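Long-range contact in trehalose-6-phosphate phosphatase (Neosartorya fumigata, PDB 5DXL), which belongs to the trehalose-phosphatase family, phosphatase-type enzymes built on the Rossmann-like fold of the HAD superfamily: residues V241-S246 and L257-V262. Sequence-based numbering, arbitrary orientation.
Sequences VTVGAS and LEPADV
Val243, the last residue of strand 238-243, meets Val262 in the first turn of helix 259-270, and this pair makes the close-packed, buried half of the contact. The two methyls that touch are Val243 CG2 and Val262 CG2, 3.8 Å apart, and the side chains cross at about a right angle. The other branch of Val243, CG1, lies anti to the backbone N (chi1 177°) and is directed at the chain leading into the helix: it sits 3.9 Å from Leu257 O and 4.2 Å from Pro259 CD. A beta-branched residue suits this place because its two methyls fork, one to the chain entering the helix, the other to Val262. Pro259, in the first turn, adds its CD methylene and needs no backbone N-H partner. Beyond the pair, Val262 also packs on Leu215 of the adjoining strand 211-216 and on Leu31.

Towards solvent the contact thins out. Leu257 is exposed, and its CB starts away from the strand end, yet CD2 reaches back to lie 3.6 Å from Gly244 O and 3.9 Å from Ala245 CA, so a methyl rests on backbone here and not on another side chain. Gly244 has phi 159° and psi -171°, angles at which a CB would be jammed against the carbonyl O of Val243; glycine therefore fits. At the helix start Glu258 is the N-cap residue, and its N gives a weak bond of 3.0 Å to Asp261 OD2.

The linking chain ends in strand 254-256, the outermost parallel strand of the main Rossmann-like sheet, which pairs with Thr242 and Gly244 before the helix begins. With only van der Waals contacts, methyl on methyl and methyl on backbone, joining the segments directly, their fit depends on shape and burial, while strand pairing supplies the directional bonds.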
loop_
_atom_site.group_PDB
_atom_site.type_symbol
_atom_site.label_atom_id
_atom_site.label_comp_id
_atom_site.label_asym_id
_atom_site.label_seq_id
_atom_site.Cartn_x
_atom_site.Cartn_y
_atom_site.Cartn_z
ATOM N N VAL A 241 9.951 6.956 2.900
ATOM C CA VAL A 241 10.885 7.097 1.795
ATOM C C VAL A 241 10.193 6.820 0.475
ATOM O O VAL A 241 9.687 5.725 0.260
ATOM C CB VAL A 241 12.071 6.119 1.941
ATOM C CG1 VAL A 241 13.136 6.401 0.879
ATOM C CG2 VAL A 241 12.683 6.170 3.339
ATOM N N THR A 242 10.159 7.809 -0.411
ATOM C CA THR A 242 9.631 7.572 -1.752
ATOM C C THR A 242 10.737 7.076 -2.671
ATOM O O THR A 242 11.914 7.361 -2.456
ATOM C CB THR A 242 8.985 8.842 -2.358
ATOM O OG1 THR A 242 8.254 8.483 -3.537
ATOM C CG2 THR A 242 10.044 9.912 -2.711
ATOM N N VAL A 243 10.357 6.300 -3.675
ATOM C CA VAL A 243 11.295 5.884 -4.699
ATOM C C VAL A 243 11.097 6.837 -5.878
ATOM O O VAL A 243 10.010 6.900 -6.467
ATOM C CB VAL A 243 11.082 4.421 -5.092
ATOM C CG1 VAL A 243 12.029 4.016 -6.214
ATOM C CG2 VAL A 243 11.312 3.541 -3.872
ATOM N N GLY A 244 12.134 7.612 -6.177
ATOM C CA GLY A 244 12.041 8.644 -7.197
ATOM C C GLY A 244 13.130 9.676 -6.982
ATOM O O GLY A 244 14.037 9.482 -6.160
ATOM N N ALA A 245 13.043 10.771 -7.727
ATOM C CA ALA A 245 14.097 11.773 -7.722
ATOM C C ALA A 245 14.007 12.709 -6.532
ATOM O O ALA A 245 12.951 12.848 -5.902
ATOM C CB ALA A 245 14.048 12.577 -9.025
ATOM N N SER A 246 15.124 13.365 -6.234
ATOM C CA SER A 246 15.157 14.372 -5.188
ATOM C C SER A 246 14.125 15.456 -5.430
ATOM O O SER A 246 13.504 15.923 -4.492
ATOM C CB SER A 246 16.546 14.999 -5.087
ATOM O OG SER A 246 16.569 15.989 -4.067
ATOM N N LEU A 257 16.641 6.483 -5.232
ATOM C CA LEU A 257 16.396 6.744 -6.649
ATOM C C LEU A 257 15.726 5.582 -7.380
ATOM O O LEU A 257 14.848 5.800 -8.230
ATOM C CB LEU A 257 17.711 7.113 -7.353
ATOM C CG LEU A 257 18.306 8.462 -6.972
ATOM C CD1 LEU A 257 19.655 8.613 -7.650
ATOM C CD2 LEU A 257 17.382 9.624 -7.348
ATOM N N GLU A 258 16.144 4.356 -7.074
ATOM C CA GLU A 258 15.718 3.186 -7.836
ATOM C C GLU A 258 15.509 1.985 -6.934
ATOM O O GLU A 258 16.063 1.921 -5.837
ATOM C CB GLU A 258 16.764 2.815 -8.902
ATOM C CG GLU A 258 17.051 3.899 -9.926
ATOM C CD GLU A 258 15.925 4.089 -10.917
ATOM O OE1 GLU A 258 15.000 3.244 -10.962
ATOM O OE2 GLU A 258 15.961 5.098 -11.655
ATOM N N PRO A 259 14.736 1.004 -7.410
ATOM C CA PRO A 259 14.628 -0.246 -6.646
ATOM C C PRO A 259 15.987 -0.863 -6.276
ATOM O O PRO A 259 16.098 -1.448 -5.201
ATOM C CB PRO A 259 13.836 -1.149 -7.597
ATOM C CG PRO A 259 12.920 -0.188 -8.298
ATOM C CD PRO A 259 13.780 1.050 -8.533
ATOM N N ALA A 260 17.009 -0.723 -7.120
ATOM C CA ALA A 260 18.319 -1.262 -6.775
ATOM C C ALA A 260 18.837 -0.631 -5.493
ATOM O O ALA A 260 19.497 -1.299 -4.695
ATOM C CB ALA A 260 19.312 -1.044 -7.906
ATOM N N ASP A 261 18.540 0.653 -5.301
ATOM C CA ASP A 261 18.953 1.349 -4.086
ATOM C C ASP A 261 18.154 0.865 -2.878
ATOM O O ASP A 261 18.672 0.803 -1.767
ATOM C CB ASP A 261 18.805 2.863 -4.268
ATOM C CG ASP A 261 19.610 3.374 -5.440
ATOM O OD1 ASP A 261 20.819 3.058 -5.508
ATOM O OD2 ASP A 261 19.026 4.040 -6.310
ATOM N N VAL A 262 16.887 0.533 -3.094
ATOM C CA VAL A 262 16.069 -0.022 -2.020
ATOM C C VAL A 262 16.671 -1.346 -1.555
ATOM O O VAL A 262 16.882 -1.574 -0.355
ATOM C CB VAL A 262 14.616 -0.230 -2.479
ATOM C CG1 VAL A 262 13.793 -0.915 -1.374
ATOM C CG2 VAL A 262 13.995 1.108 -2.870
#